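Local structure of methionine gamma-lyase (Trichomonas vaginalis, 1E5F) at residues E108-C113 with V129-T134; T148-F153 with L180-N185. The protein is a pyridoxal-5'-phosphate-dependent enzyme of the Cys/Met metabolism family, built as a tetramer that holds its cofactor at the end of a mixed beta sheet. All coordinates share one frame; numbering follows the deposited sequence. Where two conformers were deposited one is given.

Contact 1 of 2, residues E108-C113 with V129-T134; sequences ECLYGC and VDFINT. With PLP (pyridoxal-5'-phosphate), chain C.
Glu108 runs beside the end of strand 128-132, its CB 4.0 Å from CB of Phe131. Its CG sits between the backbone N and the carbonyl carbon (chi1 70°), which lays the extended chain along the Ile132 carbonyl, CG 3.5 Å from Ile132 O, and carries OE2 to within 3.7 Å of Asn133 CB. The same carbonyl takes the Glu108 backbone N-H (N to O 2.8 Å). The Glu108 carboxylate and Asn133 amide planes stand 39° apart and share no hydrogen bond; Asn133 OD1 instead receives Lys162 NZ. The contact closes the beta-alpha-beta unit of strand 103-107, helix 112-124 and strand 128-132, in the large alpha/beta domain of a fold-type I PLP enzyme. In the loop leading to that helix, Leu110 meets Phe131 at about a right angle, its CD2 lying near the ring plane at the edge, 4.0 Å from CE1, while His115 stacks on the same ring. One residue further on, at the N-cap position of the helix, Tyr111 has CG anti to its N (chi1 -177°) and turns a ring face to the cofactor, CE2 3.3 Å from C4A of PLP; the opposite face lies over Cys113 N.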
ATOM      1  N   GLU A 108      27.674  26.804   8.642  1.00 27.67           N
ATOM      2  CA  GLU A 108      27.851  25.968   9.820  1.00 32.45           C
ATOM      3  C   GLU A 108      26.554  25.577  10.467  1.00 29.36           C
ATOM      4  O   GLU A 108      26.602  24.715  11.324  1.00 31.59           O
ATOM      5  CB  GLU A 108      28.723  26.902  10.745  1.00 34.10           C
ATOM      6  CG  GLU A 108      27.934  28.112  11.286  1.00 37.77           C
ATOM      7  CD  GLU A 108      28.792  28.971  12.260  1.00 41.02           C
ATOM      8  OE1 GLU A 108      29.816  28.548  12.810  1.00 39.95           O
ATOM      9  OE2 GLU A 108      28.426  30.122  12.565  1.00 40.60           O
ATOM     10  N   CYS A 109      25.423  26.320  10.318  1.00 28.48           N
ATOM     11  CA  CYS A 109      24.247  25.849  11.026  1.00 30.19           C
ATOM     12  C   CYS A 109      23.408  25.039  10.040  1.00 30.77           C
ATOM     13  O   CYS A 109      22.610  25.668   9.257  1.00 31.30           O
ATOM     14  CB  CYS A 109      23.464  26.976  11.666  1.00 30.95           C
ATOM     15  SG  CYS A 109      22.036  26.419  12.647  0.80 29.76           S
ATOM     16  N   LEU A 110      23.384  23.766  10.142  1.00 29.94           N
ATOM     17  CA  LEU A 110      22.796  22.748   9.298  1.00 30.64           C
ATOM     18  C   LEU A 110      22.064  21.739  10.205  1.00 31.94           C
ATOM     19  O   LEU A 110      22.286  21.499  11.415  1.00 29.89           O
ATOM     20  CB  LEU A 110      23.996  21.973   8.734  1.00 30.06           C
ATOM     21  CG  LEU A 110      24.508  22.087   7.326  1.00 31.65           C
ATOM     22  CD1 LEU A 110      24.107  23.470   6.723  1.00 27.39           C
ATOM     23  CD2 LEU A 110      26.000  21.969   7.197  1.00 30.05           C
ATOM     24  N   TYR A 111      21.162  21.082   9.526  1.00 31.78           N
ATOM     25  CA  TYR A 111      20.710  19.788  10.094  1.00 35.96           C
ATOM     26  C   TYR A 111      21.931  19.015  10.645  1.00 33.19           C
ATOM     27  O   TYR A 111      22.936  18.737  10.019  1.00 31.71           O
ATOM     28  CB  TYR A 111      19.918  19.076   9.018  1.00 33.94           C
ATOM     29  CG  TYR A 111      19.363  17.778   9.523  1.00 41.06           C
ATOM     30  CD1 TYR A 111      18.817  17.619  10.778  1.00 43.00           C
ATOM     31  CD2 TYR A 111      19.432  16.648   8.709  1.00 41.77           C
ATOM     32  CE1 TYR A 111      18.316  16.410  11.219  1.00 45.31           C
ATOM     33  CE2 TYR A 111      18.895  15.437   9.132  1.00 43.62           C
ATOM     34  CZ  TYR A 111      18.350  15.292  10.369  1.00 45.68           C
ATOM     35  OH  TYR A 111      17.845  14.092  10.786  1.00 43.90           O
ATOM     36  N   GLY A 112      21.731  18.359  11.766  1.00 32.02           N
ATOM     37  CA  GLY A 112      22.801  17.523  12.317  1.00 33.52           C
ATOM     38  C   GLY A 112      23.446  16.552  11.346  1.00 33.97           C
ATOM     39  O   GLY A 112      24.658  16.614  11.174  1.00 32.84           O
ATOM     40  N   CYS A 113      22.673  15.676  10.711  1.00 30.85           N
ATOM     41  CA  CYS A 113      23.098  14.678   9.784  1.00 29.05           C
ATOM     42  C   CYS A 113      23.777  15.226   8.556  1.00 27.36           C
ATOM     43  O   CYS A 113      24.776  14.673   8.040  1.00 27.49           O
ATOM     44  CB  CYS A 113      21.876  13.720   9.459  1.00 31.14           C
ATOM     45  SG  CYS A 113      21.310  12.948  11.040  1.00 36.48           S
ATOM     46  N   VAL A 129      36.397  20.791   3.284  1.00 28.75           N
ATOM     47  CA  VAL A 129      35.209  21.435   3.693  1.00 32.00           C
ATOM     48  C   VAL A 129      35.454  22.586   4.685  1.00 35.21           C
ATOM     49  O   VAL A 129      36.067  22.321   5.710  1.00 36.29           O
ATOM     50  CB  VAL A 129      34.365  20.333   4.443  1.00 32.08           C
ATOM     51  CG1 VAL A 129      33.068  20.844   4.972  1.00 28.99           C
ATOM     52  CG2 VAL A 129      34.025  19.207   3.473  1.00 30.53           C
ATOM     53  N   ASP A 130      34.900  23.794   4.600  1.00 31.90           N
ATOM     54  CA  ASP A 130      34.903  24.711   5.720  1.00 31.29           C
ATOM     55  C   ASP A 130      33.433  25.114   6.036  1.00 31.86           C
ATOM     56  O   ASP A 130      32.617  25.355   5.103  1.00 29.44           O
ATOM     57  CB  ASP A 130      35.477  26.120   5.304  1.00 35.17           C
ATOM     58  CG  ASP A 130      36.991  25.919   5.033  1.00 35.97           C
ATOM     59  OD1 ASP A 130      37.736  25.555   5.934  1.00 41.79           O
ATOM     60  OD2 ASP A 130      37.519  25.831   3.964  1.00 36.65           O
ATOM     61  N   PHE A 131      33.119  25.149   7.304  1.00 27.59           N
ATOM     62  CA  PHE A 131      31.898  25.557   7.847  1.00 31.22           C
ATOM     63  C   PHE A 131      31.973  27.000   8.275  1.00 34.33           C
ATOM     64  O   PHE A 131      32.966  27.321   9.002  1.00 32.71           O
ATOM     65  CB  PHE A 131      31.673  24.751   9.123  1.00 32.33           C
ATOM     66  CG  PHE A 131      31.340  23.287   8.840  1.00 33.19           C
ATOM     67  CD1 PHE A 131      30.140  22.913   8.262  1.00 29.32           C
ATOM     68  CD2 PHE A 131      32.289  22.314   9.160  1.00 31.09           C
ATOM     69  CE1 PHE A 131      29.906  21.562   8.094  1.00 31.24           C
ATOM     70  CE2 PHE A 131      31.997  20.980   9.118  1.00 33.59           C
ATOM     71  CZ  PHE A 131      30.798  20.598   8.474  1.00 33.17           C
ATOM     72  N   ILE A 132      31.201  27.897   7.660  1.00 34.33           N
ATOM     73  CA  ILE A 132      31.273  29.324   8.005  1.00 33.33           C
ATOM     74  C   ILE A 132      29.947  29.950   8.306  1.00 35.27           C
ATOM     75  O   ILE A 132      28.902  29.313   8.142  1.00 33.69           O
ATOM     76  CB  ILE A 132      31.850  30.114   6.790  1.00 34.00           C
ATOM     77  CG1 ILE A 132      31.000  30.115   5.591  1.00 33.08           C
ATOM     78  CG2 ILE A 132      33.282  29.522   6.502  1.00 34.24           C
ATOM     79  CD1 ILE A 132      31.182  31.005   4.367  1.00 30.11           C
ATOM     80  N   ASN A 133      29.859  31.248   8.677  1.00 34.49           N
ATOM     81  CA  ASN A 133      28.503  31.840   8.790  1.00 33.85           C
ATOM     82  C   ASN A 133      28.223  32.500   7.466  1.00 33.39           C
ATOM     83  O   ASN A 133      28.764  33.596   7.169  1.00 33.87           O
ATOM     84  CB  ASN A 133      28.443  32.767  10.027  1.00 34.56           C
ATOM     85  CG  ASN A 133      27.022  33.328  10.188  1.00 34.75           C
ATOM     86  OD1 ASN A 133      26.179  33.161   9.345  1.00 35.86           O
ATOM     87  ND2 ASN A 133      26.689  33.938  11.310  1.00 34.76           N
ATOM     88  N   THR A 134      27.468  31.881   6.519  1.00 33.06           N
ATOM     89  CA  THR A 134      27.242  32.494   5.224  1.00 29.92           C
ATOM     90  C   THR A 134      26.306  33.666   5.439  1.00 32.97           C
ATOM     91  O   THR A 134      26.160  34.475   4.559  1.00 36.28           O
ATOM     92  CB  THR A 134      26.653  31.540   4.176  1.00 31.01           C
ATOM     93  OG1 THR A 134      25.416  31.094   4.713  1.00 28.72           O
ATOM     94  CG2 THR A 134      27.549  30.298   3.980  1.00 28.91           C
TER
HETATM   95  N1  PLP C 405      17.263  18.544   5.355  1.00 34.02           N
HETATM   96  C2  PLP C 405      16.876  19.185   6.485  1.00 33.20           C
HETATM   97  C2A PLP C 405      16.644  20.639   6.735  1.00 28.03           C
HETATM   98  C3  PLP C 405      16.192  18.280   7.339  1.00 31.27           C
HETATM   99  O3  PLP C 405      15.645  18.846   8.446  1.00 37.06           O
HETATM  100  C4  PLP C 405      16.277  16.904   7.244  1.00 31.21           C
HETATM  101  C4A PLP C 405      15.743  16.203   8.562  1.00 30.92           C
HETATM  102  C5  PLP C 405      17.124  16.394   6.328  1.00 29.99           C
HETATM  103  C6  PLP C 405      17.677  17.251   5.375  1.00 32.39           C
HETATM  104  C5A PLP C 405      17.284  14.927   6.095  1.00 29.67           C
HETATM  105  O4P PLP C 405      16.024  14.378   5.483  1.00 28.91           O
HETATM  106  P   PLP C 405      15.686  12.848   5.737  1.00 25.39           P
HETATM  107  O1P PLP C 405      15.431  12.809   7.195  1.00 25.05           O
HETATM  108  O2P PLP C 405      14.478  12.692   4.919  1.00 24.10           O
HETATM  109  O3P PLP C 405      16.867  11.944   5.341  1.00 24.62           O

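Contact 2 of 2, residues T148-F153 with L180-N185. With PLP (pyridoxal-5'-phosphate), chain C.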
ATOM      1  N   THR A 148      37.076  25.525  -5.196  1.00 31.92           N
ATOM      2  CA  THR A 148      35.726  25.543  -4.584  1.00 33.18           C
ATOM      3  C   THR A 148      34.657  25.097  -5.574  1.00 28.99           C
ATOM      4  O   THR A 148      34.582  25.678  -6.660  1.00 28.68           O
ATOM      5  CB  THR A 148      35.435  26.964  -3.971  1.00 30.73           C
ATOM      6  OG1 THR A 148      36.352  27.027  -2.833  1.00 29.22           O
ATOM      7  CG2 THR A 148      33.983  26.977  -3.462  1.00 26.43           C
ATOM      8  N   LYS A 149      33.820  24.138  -5.212  1.00 30.10           N
ATOM      9  CA  LYS A 149      32.745  23.728  -6.179  1.00 27.65           C
ATOM     10  C   LYS A 149      31.338  23.957  -5.731  1.00 26.00           C
ATOM     11  O   LYS A 149      30.436  23.992  -6.584  1.00 24.00           O
ATOM     12  CB  LYS A 149      32.787  22.214  -6.334  1.00 32.84           C
ATOM     13  CG  LYS A 149      34.113  21.754  -6.844  1.00 37.03           C
ATOM     14  CD  LYS A 149      34.410  22.422  -8.202  1.00 35.85           C
ATOM     15  CE  LYS A 149      35.930  21.965  -8.406  1.00 39.36           C
ATOM     16  NZ  LYS A 149      36.245  21.868  -9.833  1.00 41.95           N
ATOM     17  N   ILE A 150      31.118  23.881  -4.440  1.00 24.96           N
ATOM     18  CA  ILE A 150      29.797  24.082  -3.898  1.00 24.45           C
ATOM     19  C   ILE A 150      29.722  25.107  -2.769  1.00 21.64           C
ATOM     20  O   ILE A 150      30.691  25.130  -1.955  1.00 24.67           O
ATOM     21  CB  ILE A 150      29.385  22.692  -3.279  1.00 25.88           C
ATOM     22  CG1 ILE A 150      29.167  21.671  -4.440  1.00 24.09           C
ATOM     23  CG2 ILE A 150      28.076  22.757  -2.513  1.00 19.60           C
ATOM     24  CD1 ILE A 150      28.756  20.281  -4.049  1.00 22.73           C
ATOM     25  N   VAL A 151      28.708  25.950  -2.793  1.00 19.56           N
ATOM     26  CA  VAL A 151      28.453  26.726  -1.574  1.00 23.81           C
ATOM     27  C   VAL A 151      27.102  26.178  -1.053  1.00 27.08           C
ATOM     28  O   VAL A 151      26.190  26.207  -1.878  1.00 24.01           O
ATOM     29  CB  VAL A 151      28.396  28.220  -1.851  1.00 25.29           C
ATOM     30  CG1 VAL A 151      27.911  29.042  -0.657  1.00 26.22           C
ATOM     31  CG2 VAL A 151      29.880  28.652  -2.126  1.00 26.00           C
ATOM     32  N   TYR A 152      27.029  25.795   0.223  1.00 24.73           N
ATOM     33  CA  TYR A 152      25.773  25.140   0.647  1.00 27.28           C
ATOM     34  C   TYR A 152      25.169  25.786   1.879  1.00 27.48           C
ATOM     35  O   TYR A 152      25.935  26.060   2.805  1.00 27.89           O
ATOM     36  CB  TYR A 152      26.089  23.638   1.079  1.00 25.91           C
ATOM     37  CG  TYR A 152      24.945  22.723   1.476  1.00 25.89           C
ATOM     38  CD1 TYR A 152      24.399  22.718   2.755  1.00 25.20           C
ATOM     39  CD2 TYR A 152      24.294  21.931   0.526  1.00 28.99           C
ATOM     40  CE1 TYR A 152      23.343  21.901   3.173  1.00 27.11           C
ATOM     41  CE2 TYR A 152      23.227  21.095   0.871  1.00 27.35           C
ATOM     42  CZ  TYR A 152      22.737  21.090   2.158  1.00 26.68           C
ATOM     43  OH  TYR A 152      21.712  20.323   2.538  1.00 24.57           O
ATOM     44  N   PHE A 153      23.857  25.825   1.987  1.00 24.78           N
ATOM     45  CA  PHE A 153      23.200  26.411   3.152  1.00 26.03           C
ATOM     46  C   PHE A 153      21.714  26.078   3.232  1.00 25.68           C
ATOM     47  O   PHE A 153      21.140  25.568   2.273  1.00 22.16           O
ATOM     48  CB  PHE A 153      23.408  27.928   3.155  1.00 19.76           C
ATOM     49  CG  PHE A 153      22.743  28.579   1.991  1.00 22.98           C
ATOM     50  CD1 PHE A 153      21.372  28.863   1.949  1.00 22.82           C
ATOM     51  CD2 PHE A 153      23.476  28.951   0.934  1.00 22.83           C
ATOM     52  CE1 PHE A 153      20.810  29.346   0.815  1.00 21.72           C
ATOM     53  CE2 PHE A 153      22.956  29.499  -0.222  1.00 22.08           C
ATOM     54  CZ  PHE A 153      21.595  29.723  -0.252  1.00 23.72           C
ATOM     55  N   LEU A 180      28.693  26.019  -7.624  1.00 27.92           N
ATOM     56  CA  LEU A 180      27.246  25.743  -7.484  1.00 25.46           C
ATOM     57  C   LEU A 180      26.720  26.113  -6.122  1.00 25.13           C
ATOM     58  O   LEU A 180      27.376  25.741  -5.126  1.00 28.24           O
ATOM     59  CB  LEU A 180      27.045  24.185  -7.639  1.00 25.08           C
ATOM     60  CG  LEU A 180      27.215  23.774  -9.121  1.00 27.44           C
ATOM     61  CD1 LEU A 180      27.008  22.273  -9.297  1.00 25.10           C
ATOM     62  CD2 LEU A 180      26.324  24.484 -10.087  1.00 22.77           C
ATOM     63  N   VAL A 181      25.673  26.917  -6.104  1.00 23.19           N
ATOM     64  CA  VAL A 181      25.046  27.230  -4.822  1.00 25.18           C
ATOM     65  C   VAL A 181      23.905  26.220  -4.672  1.00 27.44           C
ATOM     66  O   VAL A 181      23.004  26.151  -5.530  1.00 27.11           O
ATOM     67  CB  VAL A 181      24.542  28.654  -4.773  1.00 24.47           C
ATOM     68  CG1 VAL A 181      23.905  28.975  -3.476  1.00 23.34           C
ATOM     69  CG2 VAL A 181      25.824  29.510  -5.067  1.00 25.71           C
ATOM     70  N   ILE A 182      23.756  25.565  -3.563  1.00 25.02           N
ATOM     71  CA  ILE A 182      22.804  24.503  -3.216  1.00 25.63           C
ATOM     72  C   ILE A 182      22.066  24.994  -2.016  1.00 25.19           C
ATOM     73  O   ILE A 182      22.740  25.272  -0.995  1.00 25.17           O
ATOM     74  CB  ILE A 182      23.456  23.107  -2.910  1.00 23.21           C
ATOM     75  CG1 ILE A 182      24.234  22.625  -4.199  1.00 23.60           C
ATOM     76  CG2 ILE A 182      22.389  22.033  -2.664  1.00 17.26           C
ATOM     77  CD1 ILE A 182      25.062  21.400  -4.147  1.00 26.07           C
ATOM     78  N   ALA A 183      20.773  25.073  -2.085  1.00 25.98           N
ATOM     79  CA  ALA A 183      20.000  25.543  -0.909  1.00 23.82           C
ATOM     80  C   ALA A 183      19.056  24.430  -0.395  1.00 25.36           C
ATOM     81  O   ALA A 183      18.473  23.752  -1.286  1.00 21.50           O
ATOM     82  CB  ALA A 183      19.269  26.738  -1.389  1.00 17.60           C
ATOM     83  N   ASP A 184      19.219  24.087   0.897  1.00 19.16           N
ATOM     84  CA  ASP A 184      18.189  23.069   1.363  1.00 19.26           C
ATOM     85  C   ASP A 184      16.917  23.788   1.748  1.00 22.04           C
ATOM     86  O   ASP A 184      16.870  24.615   2.662  1.00 24.17           O
ATOM     87  CB  ASP A 184      18.769  22.306   2.537  1.00 19.81           C
ATOM     88  CG  ASP A 184      17.857  21.211   3.093  1.00 21.31           C
ATOM     89  OD1 ASP A 184      16.634  21.349   3.022  1.00 20.73           O
ATOM     90  OD2 ASP A 184      18.357  20.384   3.920  1.00 26.30           O
ATOM     91  N   ASN A 185      15.810  23.686   0.986  1.00 22.37           N
ATOM     92  CA  ASN A 185      14.591  24.460   1.098  1.00 17.29           C
ATOM     93  C   ASN A 185      13.534  23.786   1.893  1.00 17.10           C
ATOM     94  O   ASN A 185      12.341  24.023   1.856  1.00 17.95           O
ATOM     95  CB  ASN A 185      14.108  24.780  -0.365  1.00 19.18           C
ATOM     96  CG  ASN A 185      13.041  25.882  -0.461  1.00 20.05           C
ATOM     97  OD1 ASN A 185      13.088  26.855   0.354  1.00 19.84           O
ATOM     98  ND2 ASN A 185      12.042  25.843  -1.361  1.00 16.21           N
TER
HETATM   99  N1  PLP C 405      17.263  18.544   5.355  1.00 34.02           N
HETATM  100  C2  PLP C 405      16.876  19.185   6.485  1.00 33.20           C
HETATM  101  C2A PLP C 405      16.644  20.639   6.735  1.00 28.03           C
HETATM  102  C3  PLP C 405      16.192  18.280   7.339  1.00 31.27           C
HETATM  103  O3  PLP C 405      15.645  18.846   8.446  1.00 37.06           O
HETATM  104  C4  PLP C 405      16.277  16.904   7.244  1.00 31.21           C
HETATM  105  C4A PLP C 405      15.743  16.203   8.562  1.00 30.92           C
HETATM  106  C5  PLP C 405      17.124  16.394   6.328  1.00 29.99           C
HETATM  107  C6  PLP C 405      17.677  17.251   5.375  1.00 32.39           C
HETATM  108  C5A PLP C 405      17.284  14.927   6.095  1.00 29.67           C
HETATM  109  O4P PLP C 405      16.024  14.378   5.483  1.00 28.91           O
HETATM  110  P   PLP C 405      15.686  12.848   5.737  1.00 25.39           P
HETATM  111  O1P PLP C 405      15.431  12.809   7.195  1.00 25.05           O
HETATM  112  O2P PLP C 405      14.478  12.692   4.919  1.00 24.10           O
HETATM  113  O3P PLP C 405      16.867  11.944   5.341  1.00 24.62           O
HETATM  114  O   HOH W   1      20.814  20.166   5.005  1.00 27.34           O
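Two neighbouring parallel strands, joined by a right-handed beta-alpha-beta crossover through helix 166-174, lead here to the pyridine nitrogen of PLP. Five backbone hydrogen bonds tie residues 149-153 to 180-184; they run from Leu180 N to Lys149 O (2.9 Å) at one end to Asp184 N to Phe153 O (2.8 Å) at the other, alternating between the strands as parallel pairing requires. On one face, Ile182 spans two neighbours: CD1 touches Ile150 CG2 at 3.7 Å, and CG2 reaches CD2 of the Tyr152 ring. With CG anti to the backbone N (chi1 -176°), Tyr152 lies alongside Asp184 and points the same way, ring and carboxylate 72° apart. A water joins their ends, accepting from Tyr152 OH, 2.6 Å from the water oxygen, and donating to Asp184 OD2. That same OD2 stands 2.6 Å from PLP N1, a distance consistent with a protonated pyridine nitrogen, as in other fold-type I PLP enzymes, while Thr186 holds OD1. On the other face, Phe153 swings its ring across the neighbouring strand, CE2 3.4 Å from Val181 CG1 and CE1 against Ala183 CB. Helix 166-174 packs on this Val181 side, helix 86-97 on the Ile182 side; strand 103-107 continues the sheet beyond 148-154, and strand 202-206 beyond 180-184.

Contacts 1 and 2 follow each other along the chain but both reach the same sheet, their centres about 11 Å apart, with strand 103-107 between strands 128-132 and 148-154. They meet directly where Leu110 CD1 packs 4.0 Å from Tyr152 CE1 and Thr134 OG1 lies 4.1 Å from Phe153 CB. Both reach the same PLP from different directions: contact 1 brings Tyr111 over the face of the cofactor, and contact 2 brings Asp184 to its ring nitrogen. Gly86, Met87, Ser206 and Thr208 add hydrogen bonds to PLP from this chain, and Tyr56 and Arg58 of the second subunit complete the site across the interface.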